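Local coordinates for protein cyclin homolog (Herpesvirus saimiri, PDB 2F2C) that acts as a viral D-type cyclin homolog and may contribute to cell transformation and rapid T-cell proliferation during latent infection, at residues A[22-27]-A[153-158]; A[42-47]-A[82-87]; A[55-60]-A[184-189]; A[97-102]-A[130-135]. One frame throughout, in Å; residues are numbered along the deposited sequence.

Interaction 1: A[22-27]-A[153-158]; sequences RVLNNL and TDFLIP
Pro158 is the bump that fills a shallow hollow lined by Val23, Leu24 and Leu27. The hollow lies on one side of helix 21-31. Val23 CG1 stands 4.2 Å from Pro158 CG. Leu24 CG lies 4.0 Å from Pro158 CB. Leu27 closes the hollow with CD1, 4.1 Å from Pro158 CG. Leu27 is also a bump in its own right. Its CD1 sits over the centre of the Phe155 ring, 4.3 Å above the plane. Leu27 CB meets the far end of that ring, 3.7 Å from Phe155 CZ. Leu24 reaches the same ring at its edge, near the ring plane, with CD2 3.7 Å from Phe155 CE2. Phe155 meets Leu27 with a face and Leu24 with an edge.

The contact joins the N-terminal helix 21-31 to helix 156-162 and the residues leading into it, in the viral cyclin half of the chain. Packing of an N-terminal helix on the second cyclin box is a familiar feature of cyclins. Cys199, on helix 195-208, also touches Phe155.

The other branch of Leu27 turns to Asp154. Leu27 CD2 lies 3.9 Å from Asp154 CB, and the two side chains cross at about a right angle. The carboxylate of Asp154 is held elsewhere: OD2 accepts from Leu151 N, and OD1 forms a salt bridge with Arg109. No hydrogen bond spans the two segments. Arg22, which takes no part in this packing, makes a salt bridge to an acidic side chain of another protein chain in the assembly.

Interaction 2: A[42-47]-A[82-87]; sequences EIQTEV and RYLCKK
Ile43 and Gln44 belong to the long connection between helix 21-31 and helix 49-65, and here they rest on the turn that follows helix 72-83. The closest backbone approach is between Ile43 CA and Cys85 CA, 6.2 Å apart. Ile43 carries the outer part of the contact. Its CG1 is anti to the carbonyl carbon (chi1 -76°), and CD1 continues to the backbone of Cys85. There Ile43 CD1 lies near the carbonyl oxygen and stands 3.8 Å from Cys85 CA. The same methyl is 4.2 Å from Cys85 CB, although the CB bond of Cys85 leads away from the loop.

Gln44 carries the inner part. Its chain bends at chi2 (-59°), which turns CD toward segment 82-87. The amide end lies near the carbonyls of Leu84 and Lys87. The Leu84 side chain packs against the same group and also touches Trp41. The turn is held by its own backbone. Cys85 N bonds to Arg82 O at 3.1 Å. Tyr83 O accepts from both Lys86 N and Lys87 N. Gln88, just beyond, makes a weak hydrogen bond back to Ile43 O.

The contact lies near the surface, and Ile43 and Lys87 are exposed. It is an irregular loop packed where the chain leaves helix 72-83, within the N-terminal domain of the all-helical cyclin fold.

Interaction 3: A[55-60]-A[184-189]; sequences LLTWMH and ALIQPN
Leu56 and Ile186 mark the closest backbone approach, with CA atoms 5.5 Å apart, where helix 49-65 meets a type I beta turn running from Ala184 to Gln187. The turn is closed by Gln187 N bonding to Ala184 O at 2.9 Å. It lets the chain leave helix 170-184 and presents Ile186 to the helix.

Ile186 does most of the touching. CG1 is anti to the carbonyl carbon (chi1 -67°), which leaves CG2 anti to the backbone N. CG2 lies 3.4 Å from Thr57 OG1. Its CD1 lies 3.9 Å from His60 CB and comes obliquely to the His60 ring. The Ile186 side chain crosses those of Thr57 and His60 at about a right angle. Leu56 reaches the turn on its backbone, with CD1 3.7 Å from Leu185 O. Leu56 also packs on Val77 and Leu80 of helix 72-83.

The polar groups look to their own helix. Thr57 OG1 bonds to Thr53 O, and His60 NE2 makes a weak bond to Glu64. Phe73 meets the His60 ring edge-to-face. No hydrogen bond crosses between the segments, so this buried join between the N-terminal cyclin domain and the viral cyclin region rests on van der Waals packing.

Interaction 4: A[97-102]-A[130-135]; sequences IGAACV and LELINQ
Gln135 brings the one flat group that touches across this contact, its side-chain amide, and Ile97 CG1 stands above the amide plane. Ile97 CG1 is 4.2 Å from Gln135 CD. It is 4.0 Å from Gln135 OE1. The nitrogen of the amide has a partner elsewhere, as NE2 makes a weak hydrogen bond with Tyr83 OH. That bond may help fix how the amide is turned.

Gln135 CG is anti to the backbone N (chi1 -174°), and the chain then bends at chi2 (57°), bringing CD beside Ile97. Gln135 CG itself rests 3.8 Å from Ala100 CB. Leu132, one turn earlier, adds its CD2, 3.7 Å from the same Ala100 CB. The CD2 methyl also brushes Ala99 CB at 4.3 Å. Two alanines here present only a methyl each to the larger side chains opposite. No hydrogen bond joins the two segments.

The axes of segments 97-102 and 130-135 come within 9.2 Å and cross at -70°. Helix 72-83 meets Ile97 through Leu80 and Tyr83. Leu132 is also touched by Phe127 and by Val116 and Leu119 of helix 116-119. The contact is thus buried in the helical bundle of the N-terminal cyclin domain.

Interactions 2 and 4 lie wholly in the N-terminal cyclin domain, with centres 16 Å apart. They come in series along the chain, on the successive helices 72-83 and 94-109. They touch through Tyr83 and Leu84 on one side and Gln135 and Ile97 on the other. Interactions 1 and 3 use the successive helices 21-31 and 49-65, and each joins that domain to the viral cyclin half. Their centres are 23 Å apart on opposite sides of the chain's centre, and their segments alternate in sequence. Interaction 3 touches interaction 4 where Met59 packs on Gly98 and Val102. Interaction 1 touches none of the others. Interactions 1 and 3 join the halves at well-separated points.

Interaction 1: A[22-27]-A[153-158]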
loop_
_atom_site.group_PDB
_atom_site.type_symbol
_atom_site.label_atom_id
_atom_site.label_comp_id
_atom_site.label_asym_id
_atom_site.label_seq_id
_atom_site.Cartn_x
_atom_site.Cartn_y
_atom_site.Cartn_z
ATOM N N ARG A 22 15.118 6.463 -5.199
ATOM C CA ARG A 22 14.243 6.012 -6.281
ATOM C C ARG A 22 12.750 5.923 -5.973
ATOM O O ARG A 22 11.935 5.845 -6.898
ATOM C CB ARG A 22 14.795 4.791 -7.045
ATOM C CG ARG A 22 14.941 3.531 -6.288
ATOM C CD ARG A 22 16.009 2.613 -6.820
ATOM N NE ARG A 22 16.120 1.463 -5.912
ATOM C CZ ARG A 22 15.299 0.416 -5.931
ATOM N NH1 ARG A 22 14.315 0.359 -6.823
ATOM N NH2 ARG A 22 15.441 -0.562 -5.063
ATOM N N VAL A 23 12.398 6.006 -4.693
ATOM C CA VAL A 23 11.018 6.165 -4.278
ATOM C C VAL A 23 10.470 7.478 -4.840
ATOM O O VAL A 23 9.356 7.510 -5.352
ATOM C CB VAL A 23 10.880 6.089 -2.707
ATOM C CG1 VAL A 23 9.644 6.856 -2.167
ATOM C CG2 VAL A 23 10.901 4.625 -2.215
ATOM N N LEU A 24 11.246 8.558 -4.755
ATOM C CA LEU A 24 10.840 9.847 -5.320
ATOM C C LEU A 24 10.660 9.703 -6.825
ATOM O O LEU A 24 9.718 10.274 -7.437
ATOM C CB LEU A 24 11.922 10.891 -5.089
ATOM C CG LEU A 24 11.519 12.332 -4.751
ATOM C CD1 LEU A 24 12.664 13.276 -5.054
ATOM C CD2 LEU A 24 10.236 12.806 -5.436
ATOM N N ASN A 25 11.595 8.949 -7.417
ATOM C CA ASN A 25 11.617 8.723 -8.845
ATOM C C ASN A 25 10.321 8.062 -9.258
ATOM O O ASN A 25 9.706 8.494 -10.245
ATOM C CB ASN A 25 12.783 7.814 -9.224
ATOM C CG ASN A 25 13.928 8.561 -9.866
ATOM O OD1 ASN A 25 13.783 9.120 -10.973
ATOM N ND2 ASN A 25 15.092 8.543 -9.206
ATOM N N ASN A 26 9.902 7.039 -8.492
ATOM C CA ASN A 26 8.712 6.270 -8.841
ATOM C C ASN A 26 7.428 7.052 -8.618
ATOM O O ASN A 26 6.426 6.807 -9.279
ATOM C CB ASN A 26 8.662 4.939 -8.099
ATOM C CG ASN A 26 9.797 4.014 -8.480
ATOM O OD1 ASN A 26 9.980 3.660 -9.656
ATOM N ND2 ASN A 26 10.570 3.602 -7.485
ATOM N N LEU A 27 7.464 7.995 -7.682
ATOM C CA LEU A 27 6.307 8.800 -7.397
ATOM C C LEU A 27 6.042 9.719 -8.579
ATOM O O LEU A 27 4.907 9.794 -9.067
ATOM C CB LEU A 27 6.491 9.594 -6.105
ATOM C CG LEU A 27 6.030 8.956 -4.794
ATOM C CD1 LEU A 27 6.511 9.796 -3.617
ATOM C CD2 LEU A 27 4.499 8.779 -4.729
ATOM N N THR A 153 0.088 14.302 -1.001
ATOM C CA THR A 153 0.549 14.135 0.328
ATOM C C THR A 153 1.634 13.065 0.458
ATOM O O THR A 153 2.355 13.041 1.451
ATOM C CB THR A 153 -0.676 13.925 1.213
ATOM O OG1 THR A 153 -0.426 14.550 2.463
ATOM C CG2 THR A 153 -0.898 12.503 1.530
ATOM N N ASP A 154 1.771 12.212 -0.563
ATOM C CA ASP A 154 2.780 11.153 -0.568
ATOM C C ASP A 154 4.178 11.728 -0.803
ATOM O O ASP A 154 5.188 11.054 -0.540
ATOM C CB ASP A 154 2.532 10.130 -1.683
ATOM C CG ASP A 154 1.200 9.375 -1.560
ATOM O OD1 ASP A 154 0.907 8.758 -0.498
ATOM O OD2 ASP A 154 0.412 9.295 -2.547
ATOM N N PHE A 155 4.246 12.947 -1.336
ATOM C CA PHE A 155 5.527 13.545 -1.672
ATOM C C PHE A 155 6.246 14.147 -0.486
ATOM O O PHE A 155 7.469 14.186 -0.505
ATOM C CB PHE A 155 5.384 14.615 -2.740
ATOM C CG PHE A 155 5.409 14.088 -4.132
ATOM C CD1 PHE A 155 4.226 13.730 -4.777
ATOM C CD2 PHE A 155 6.604 13.975 -4.815
ATOM C CE1 PHE A 155 4.252 13.255 -6.067
ATOM C CE2 PHE A 155 6.626 13.496 -6.109
ATOM C CZ PHE A 155 5.457 13.128 -6.730
ATOM N N LEU A 156 5.508 14.617 0.528
ATOM C CA LEU A 156 6.090 15.341 1.687
ATOM C C LEU A 156 7.455 14.873 2.178
ATOM O O LEU A 156 8.411 15.648 2.219
ATOM C CB LEU A 156 5.123 15.355 2.859
ATOM C CG LEU A 156 3.944 16.307 2.663
ATOM C CD1 LEU A 156 2.833 15.884 3.590
ATOM C CD2 LEU A 156 4.340 17.760 2.898
ATOM N N ILE A 157 7.559 13.602 2.530
ATOM C CA ILE A 157 8.770 13.136 3.164
ATOM C C ILE A 157 9.921 12.958 2.176
ATOM O O ILE A 157 11.035 13.438 2.461
ATOM C CB ILE A 157 8.507 11.874 4.030
ATOM C CG1 ILE A 157 7.502 12.208 5.148
ATOM C CG2 ILE A 157 9.823 11.308 4.600
ATOM C CD1 ILE A 157 8.102 13.038 6.291
ATOM N N PRO A 158 9.703 12.254 1.053
ATOM C CA PRO A 158 10.710 12.199 -0.010
ATOM C C PRO A 158 11.271 13.570 -0.418
ATOM O O PRO A 158 12.478 13.687 -0.675
ATOM C CB PRO A 158 9.955 11.550 -1.164
ATOM C CG PRO A 158 9.032 10.642 -0.499
ATOM C CD PRO A 158 8.556 11.379 0.740
#

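Interaction 2: A[42-47]-A[82-87]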
loop_
_atom_site.group_PDB
_atom_site.type_symbol
_atom_site.label_atom_id
_atom_site.label_comp_id
_atom_site.label_asym_id
_atom_site.label_seq_id
_atom_site.Cartn_x
_atom_site.Cartn_y
_atom_site.Cartn_z
ATOM N N GLU A 42 -15.637 18.950 -16.476
ATOM C CA GLU A 42 -16.146 19.413 -17.778
ATOM C C GLU A 42 -17.293 18.592 -18.368
ATOM O O GLU A 42 -18.145 19.132 -19.058
ATOM C CB GLU A 42 -15.009 19.527 -18.771
ATOM N N ILE A 43 -17.311 17.297 -18.076
ATOM C CA ILE A 43 -18.319 16.357 -18.576
ATOM C C ILE A 43 -19.682 16.528 -17.903
ATOM O O ILE A 43 -20.616 15.782 -18.191
ATOM C CB ILE A 43 -17.785 14.901 -18.385
ATOM C CG1 ILE A 43 -16.726 14.591 -19.445
ATOM C CG2 ILE A 43 -18.912 13.853 -18.436
ATOM C CD1 ILE A 43 -15.555 13.780 -18.932
ATOM N N GLN A 44 -19.794 17.508 -17.013
ATOM C CA GLN A 44 -20.982 17.643 -16.173
ATOM C C GLN A 44 -22.001 18.635 -16.704
ATOM O O GLN A 44 -21.639 19.701 -17.197
ATOM C CB GLN A 44 -20.594 17.995 -14.735
ATOM C CG GLN A 44 -19.919 16.859 -13.970
ATOM C CD GLN A 44 -20.782 15.608 -13.866
ATOM O OE1 GLN A 44 -20.264 14.492 -13.905
ATOM N NE2 GLN A 44 -22.094 15.789 -13.733
ATOM N N THR A 45 -23.276 18.283 -16.585
ATOM C CA THR A 45 -24.366 19.107 -17.114
ATOM C C THR A 45 -24.970 19.984 -16.021
ATOM O O THR A 45 -25.282 21.155 -16.247
ATOM C CB THR A 45 -25.466 18.214 -17.742
ATOM O OG1 THR A 45 -24.864 17.220 -18.578
ATOM C CG2 THR A 45 -26.352 19.017 -18.706
ATOM N N GLU A 46 -25.130 19.401 -14.840
ATOM C CA GLU A 46 -25.766 20.065 -13.716
ATOM C C GLU A 46 -24.698 20.661 -12.787
ATOM O O GLU A 46 -24.217 21.771 -13.023
ATOM C CB GLU A 46 -26.657 19.058 -12.990
ATOM C CG GLU A 46 -27.545 19.630 -11.901
ATOM C CD GLU A 46 -28.565 18.617 -11.421
ATOM O OE1 GLU A 46 -28.859 17.673 -12.188
ATOM O OE2 GLU A 46 -29.076 18.759 -10.287
ATOM N N VAL A 47 -24.320 19.912 -11.755
ATOM C CA VAL A 47 -23.322 20.327 -10.771
ATOM C C VAL A 47 -22.188 21.162 -11.379
ATOM O O VAL A 47 -21.691 20.853 -12.468
ATOM C CB VAL A 47 -22.744 19.085 -10.020
ATOM C CG1 VAL A 47 -23.875 18.181 -9.537
ATOM C CG2 VAL A 47 -21.784 18.286 -10.898
ATOM N N ARG A 82 -11.986 11.605 -10.633
ATOM C CA ARG A 82 -11.933 10.469 -11.549
ATOM C C ARG A 82 -13.321 9.927 -11.833
ATOM O O ARG A 82 -13.699 9.792 -12.990
ATOM C CB ARG A 82 -11.056 9.352 -10.988
ATOM C CG ARG A 82 -9.573 9.519 -11.257
ATOM C CD ARG A 82 -8.726 8.379 -10.720
ATOM N NE ARG A 82 -8.451 8.539 -9.296
ATOM C CZ ARG A 82 -8.075 7.559 -8.479
ATOM N NH1 ARG A 82 -7.935 6.314 -8.934
ATOM N NH2 ARG A 82 -7.839 7.825 -7.192
ATOM N N TYR A 83 -14.077 9.636 -10.773
ATOM C CA TYR A 83 -15.444 9.124 -10.892
ATOM C C TYR A 83 -16.334 10.054 -11.696
ATOM O O TYR A 83 -17.174 9.600 -12.469
ATOM C CB TYR A 83 -16.083 8.877 -9.520
ATOM C CG TYR A 83 -17.524 8.440 -9.625
ATOM C CD1 TYR A 83 -17.848 7.150 -10.063
ATOM C CD2 TYR A 83 -18.570 9.319 -9.330
ATOM C CE1 TYR A 83 -19.194 6.743 -10.199
ATOM C CE2 TYR A 83 -19.920 8.922 -9.457
ATOM C CZ TYR A 83 -20.222 7.634 -9.892
ATOM O OH TYR A 83 -21.530 7.217 -10.008
ATOM N N LEU A 84 -16.156 11.357 -11.514
ATOM C CA LEU A 84 -17.014 12.323 -12.195
ATOM C C LEU A 84 -16.485 12.752 -13.559
ATOM O O LEU A 84 -16.960 13.749 -14.114
ATOM C CB LEU A 84 -17.327 13.533 -11.302
ATOM C CG LEU A 84 -18.304 13.325 -10.141
ATOM C CD1 LEU A 84 -18.383 14.593 -9.354
ATOM C CD2 LEU A 84 -19.692 12.919 -10.598
ATOM N N CYS A 85 -15.506 12.005 -14.083
ATOM C CA CYS A 85 -15.150 12.059 -15.512
ATOM C C CYS A 85 -15.899 10.972 -16.265
ATOM O O CYS A 85 -15.933 10.978 -17.491
ATOM C CB CYS A 85 -13.658 11.844 -15.749
ATOM S SG CYS A 85 -12.547 12.923 -14.821
ATOM N N LYS A 86 -16.504 10.046 -15.526
ATOM C CA LYS A 86 -17.086 8.857 -16.131
ATOM C C LYS A 86 -18.609 8.779 -16.035
ATOM O O LYS A 86 -19.276 8.582 -17.051
ATOM C CB LYS A 86 -16.398 7.590 -15.602
ATOM C CG LYS A 86 -14.967 7.430 -16.142
ATOM C CD LYS A 86 -14.352 6.083 -15.778
ATOM C CE LYS A 86 -12.978 5.895 -16.432
ATOM N NZ LYS A 86 -13.012 5.915 -17.933
ATOM N N LYS A 87 -19.164 8.923 -14.836
ATOM C CA LYS A 87 -20.625 8.923 -14.695
ATOM C C LYS A 87 -21.116 10.350 -14.441
ATOM O O LYS A 87 -20.309 11.264 -14.276
ATOM C CB LYS A 87 -21.091 7.951 -13.600
ATOM C CG LYS A 87 -20.737 6.469 -13.834
ATOM C CD LYS A 87 -21.608 5.773 -14.879
ATOM C CE LYS A 87 -21.269 4.286 -14.945
ATOM N NZ LYS A 87 -22.049 3.534 -15.970
#

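Interaction 3: A[55-60]-A[184-189]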
loop_
_atom_site.group_PDB
_atom_site.type_symbol
_atom_site.label_atom_id
_atom_site.label_comp_id
_atom_site.label_asym_id
_atom_site.label_seq_id
_atom_site.Cartn_x
_atom_site.Cartn_y
_atom_site.Cartn_z
ATOM N N LEU A 55 -18.926 20.693 -1.210
ATOM C CA LEU A 55 -18.903 19.274 -0.932
ATOM C C LEU A 55 -17.557 18.828 -0.398
ATOM O O LEU A 55 -17.480 17.984 0.497
ATOM C CB LEU A 55 -19.234 18.500 -2.189
ATOM C CG LEU A 55 -18.996 17.003 -2.131
ATOM C CD1 LEU A 55 -20.064 16.329 -1.291
ATOM C CD2 LEU A 55 -18.969 16.459 -3.563
ATOM N N LEU A 56 -16.489 19.391 -0.950
ATOM C CA LEU A 56 -15.156 19.068 -0.475
ATOM C C LEU A 56 -14.892 19.687 0.894
ATOM O O LEU A 56 -14.105 19.140 1.668
ATOM C CB LEU A 56 -14.095 19.487 -1.486
ATOM C CG LEU A 56 -14.028 18.684 -2.790
ATOM C CD1 LEU A 56 -12.811 19.136 -3.587
ATOM C CD2 LEU A 56 -13.955 17.167 -2.523
ATOM N N THR A 57 -15.556 20.811 1.191
ATOM C CA THR A 57 -15.515 21.431 2.519
ATOM C C THR A 57 -16.163 20.511 3.542
ATOM O O THR A 57 -15.653 20.333 4.634
ATOM C CB THR A 57 -16.200 22.799 2.497
ATOM O OG1 THR A 57 -15.363 23.729 1.803
ATOM C CG2 THR A 57 -16.269 23.392 3.875
ATOM N N TRP A 58 -17.273 19.901 3.179
ATOM C CA TRP A 58 -17.897 18.941 4.055
ATOM C C TRP A 58 -17.037 17.674 4.167
ATOM O O TRP A 58 -16.723 17.230 5.273
ATOM C CB TRP A 58 -19.293 18.635 3.547
ATOM C CG TRP A 58 -20.051 17.620 4.328
ATOM C CD1 TRP A 58 -20.597 17.771 5.574
ATOM C CD2 TRP A 58 -20.393 16.306 3.901
ATOM N NE1 TRP A 58 -21.250 16.622 5.951
ATOM C CE2 TRP A 58 -21.137 15.704 4.941
ATOM C CE3 TRP A 58 -20.149 15.570 2.739
ATOM C CZ2 TRP A 58 -21.629 14.401 4.852
ATOM C CZ3 TRP A 58 -20.626 14.273 2.652
ATOM C CH2 TRP A 58 -21.361 13.700 3.700
ATOM N N MET A 59 -16.640 17.095 3.035
ATOM C CA MET A 59 -15.800 15.890 3.042
ATOM C C MET A 59 -14.543 16.093 3.925
ATOM O O MET A 59 -14.159 15.217 4.725
ATOM C CB MET A 59 -15.418 15.521 1.610
ATOM C CG MET A 59 -16.600 15.124 0.705
ATOM S SD MET A 59 -16.097 14.804 -1.035
ATOM C CE MET A 59 -14.801 13.554 -0.838
ATOM N N HIS A 60 -13.937 17.277 3.788
ATOM C CA HIS A 60 -12.832 17.682 4.643
ATOM C C HIS A 60 -13.192 17.703 6.129
ATOM O O HIS A 60 -12.493 17.096 6.955
ATOM C CB HIS A 60 -12.268 19.036 4.238
ATOM C CG HIS A 60 -11.076 19.436 5.044
ATOM N ND1 HIS A 60 -9.787 19.131 4.665
ATOM C CD2 HIS A 60 -10.978 20.078 6.233
ATOM C CE1 HIS A 60 -8.942 19.584 5.575
ATOM N NE2 HIS A 60 -9.640 20.161 6.538
ATOM N N ALA A 184 -5.957 23.323 1.126
ATOM C CA ALA A 184 -5.826 23.869 -0.242
ATOM C C ALA A 184 -6.613 23.077 -1.285
ATOM O O ALA A 184 -7.295 23.669 -2.116
ATOM C CB ALA A 184 -4.362 23.967 -0.644
ATOM N N LEU A 185 -6.540 21.743 -1.206
ATOM C CA LEU A 185 -7.225 20.832 -2.144
ATOM C C LEU A 185 -8.738 21.032 -2.242
ATOM O O LEU A 185 -9.375 20.431 -3.103
ATOM C CB LEU A 185 -6.942 19.368 -1.793
ATOM C CG LEU A 185 -5.634 18.817 -2.349
ATOM C CD1 LEU A 185 -5.157 17.647 -1.556
ATOM C CD2 LEU A 185 -5.784 18.434 -3.792
ATOM N N ILE A 186 -9.309 21.840 -1.348
ATOM C CA ILE A 186 -10.724 22.205 -1.425
ATOM C C ILE A 186 -10.975 23.104 -2.645
ATOM O O ILE A 186 -12.008 22.997 -3.319
ATOM C CB ILE A 186 -11.186 22.905 -0.094
ATOM C CG1 ILE A 186 -11.161 21.905 1.061
ATOM C CG2 ILE A 186 -12.583 23.520 -0.212
ATOM C CD1 ILE A 186 -11.742 22.442 2.384
ATOM N N GLN A 187 -10.020 23.988 -2.911
ATOM C CA GLN A 187 -10.156 25.013 -3.941
ATOM C C GLN A 187 -10.010 24.471 -5.384
ATOM O O GLN A 187 -9.117 23.643 -5.669
ATOM C CB GLN A 187 -9.155 26.136 -3.668
ATOM C CG GLN A 187 -9.706 27.342 -2.924
ATOM C CD GLN A 187 -10.863 27.020 -2.002
ATOM O OE1 GLN A 187 -10.665 26.776 -0.812
ATOM N NE2 GLN A 187 -12.069 27.013 -2.548
ATOM N N PRO A 188 -10.900 24.923 -6.269
ATOM C CA PRO A 188 -10.983 24.456 -7.665
ATOM C C PRO A 188 -9.672 24.472 -8.462
ATOM O O PRO A 188 -9.329 23.481 -9.112
ATOM C CB PRO A 188 -11.969 25.438 -8.300
ATOM C CG PRO A 188 -12.102 26.592 -7.292
ATOM C CD PRO A 188 -11.934 25.930 -5.965
ATOM N N ASN A 189 -8.941 25.578 -8.400
ATOM C CA ASN A 189 -7.716 25.739 -9.171
ATOM C C ASN A 189 -6.547 24.849 -8.705
ATOM O O ASN A 189 -5.470 24.861 -9.301
ATOM C CB ASN A 189 -7.304 27.210 -9.157
ATOM C CG ASN A 189 -6.792 27.656 -7.798
ATOM O OD1 ASN A 189 -7.305 27.239 -6.752
ATOM N ND2 ASN A 189 -5.767 28.494 -7.804
#

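Interaction 4: A[97-102]-A[130-135]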
loop_
_atom_site.group_PDB
_atom_site.type_symbol
_atom_site.label_atom_id
_atom_site.label_comp_id
_atom_site.label_asym_id
_atom_site.label_seq_id
_atom_site.Cartn_x
_atom_site.Cartn_y
_atom_site.Cartn_z
ATOM N N ILE A 97 -22.551 10.945 -3.457
ATOM C CA ILE A 97 -21.341 10.577 -4.185
ATOM C C ILE A 97 -20.128 10.817 -3.304
ATOM O O ILE A 97 -19.316 9.906 -3.094
ATOM C CB ILE A 97 -21.230 11.357 -5.527
ATOM C CG1 ILE A 97 -22.382 10.954 -6.468
ATOM C CG2 ILE A 97 -19.873 11.093 -6.177
ATOM C CD1 ILE A 97 -22.546 11.823 -7.717
ATOM N N GLY A 98 -20.033 12.039 -2.778
ATOM C CA GLY A 98 -18.894 12.460 -1.978
ATOM C C GLY A 98 -18.798 11.665 -0.696
ATOM O O GLY A 98 -17.704 11.442 -0.171
ATOM N N ALA A 99 -19.953 11.251 -0.187
ATOM C CA ALA A 99 -20.010 10.405 0.992
ATOM C C ALA A 99 -19.359 9.072 0.684
ATOM O O ALA A 99 -18.584 8.583 1.483
ATOM C CB ALA A 99 -21.447 10.206 1.457
ATOM N N ALA A 100 -19.651 8.497 -0.477
ATOM C CA ALA A 100 -19.116 7.180 -0.813
ATOM C C ALA A 100 -17.650 7.202 -1.241
ATOM O O ALA A 100 -16.984 6.160 -1.233
ATOM C CB ALA A 100 -19.967 6.509 -1.847
ATOM N N CYS A 101 -17.145 8.377 -1.607
ATOM C CA CYS A 101 -15.720 8.536 -1.870
ATOM C C CYS A 101 -14.919 8.466 -0.577
ATOM O O CYS A 101 -13.976 7.681 -0.475
ATOM C CB CYS A 101 -15.445 9.823 -2.625
ATOM S SG CYS A 101 -16.347 9.856 -4.192
ATOM N N VAL A 102 -15.307 9.247 0.424
ATOM C CA VAL A 102 -14.702 9.158 1.753
ATOM C C VAL A 102 -14.788 7.734 2.299
ATOM O O VAL A 102 -13.861 7.265 2.954
ATOM C CB VAL A 102 -15.360 10.147 2.746
ATOM C CG1 VAL A 102 -14.938 9.864 4.173
ATOM C CG2 VAL A 102 -14.996 11.561 2.377
ATOM N N LEU A 130 -28.318 1.027 2.079
ATOM C CA LEU A 130 -28.315 0.334 0.800
ATOM C C LEU A 130 -27.984 1.324 -0.325
ATOM O O LEU A 130 -27.219 1.003 -1.242
ATOM C CB LEU A 130 -29.660 -0.379 0.583
ATOM C CG LEU A 130 -30.143 -0.856 -0.797
ATOM C CD1 LEU A 130 -30.711 -2.279 -0.737
ATOM C CD2 LEU A 130 -31.178 0.125 -1.372
ATOM N N GLU A 131 -28.534 2.532 -0.223
ATOM C CA GLU A 131 -28.266 3.591 -1.191
ATOM C C GLU A 131 -26.816 4.070 -1.163
ATOM O O GLU A 131 -26.267 4.443 -2.197
ATOM C CB GLU A 131 -29.211 4.763 -0.971
ATOM C CG GLU A 131 -30.674 4.389 -1.132
ATOM C CD GLU A 131 -31.586 5.599 -1.217
ATOM O OE1 GLU A 131 -32.826 5.399 -1.241
ATOM O OE2 GLU A 131 -31.070 6.747 -1.265
ATOM N N LEU A 132 -26.206 4.071 0.017
ATOM C CA LEU A 132 -24.790 4.369 0.127
ATOM C C LEU A 132 -24.004 3.194 -0.465
ATOM O O LEU A 132 -23.105 3.385 -1.282
ATOM C CB LEU A 132 -24.383 4.608 1.592
ATOM C CG LEU A 132 -23.345 5.685 1.984
ATOM C CD1 LEU A 132 -22.479 5.253 3.174
ATOM C CD2 LEU A 132 -22.445 6.124 0.819
ATOM N N ILE A 133 -24.361 1.978 -0.060
ATOM C CA ILE A 133 -23.680 0.764 -0.520
ATOM C C ILE A 133 -23.732 0.621 -2.043
ATOM O O ILE A 133 -22.714 0.344 -2.671
ATOM C CB ILE A 133 -24.262 -0.476 0.197
ATOM C CG1 ILE A 133 -23.906 -0.419 1.688
ATOM C CG2 ILE A 133 -23.752 -1.772 -0.428
ATOM C CD1 ILE A 133 -24.934 -1.097 2.606
ATOM N N ASN A 134 -24.903 0.833 -2.636
ATOM C CA ASN A 134 -25.017 0.810 -4.087
ATOM C C ASN A 134 -24.154 1.873 -4.767
ATOM O O ASN A 134 -23.622 1.652 -5.853
ATOM C CB ASN A 134 -26.480 0.900 -4.526
ATOM C CG ASN A 134 -27.188 -0.442 -4.445
ATOM O OD1 ASN A 134 -28.064 -0.646 -3.603
ATOM N ND2 ASN A 134 -26.797 -1.372 -5.310
ATOM N N GLN A 135 -23.995 3.014 -4.105
ATOM C CA GLN A 135 -23.170 4.108 -4.617
ATOM C C GLN A 135 -21.682 3.778 -4.521
ATOM O O GLN A 135 -20.898 4.193 -5.384
ATOM C CB GLN A 135 -23.486 5.420 -3.887
ATOM C CG GLN A 135 -22.786 6.652 -4.445
ATOM C CD GLN A 135 -23.085 6.861 -5.906
ATOM O OE1 GLN A 135 -24.140 7.395 -6.258
ATOM N NE2 GLN A 135 -22.161 6.439 -6.767
#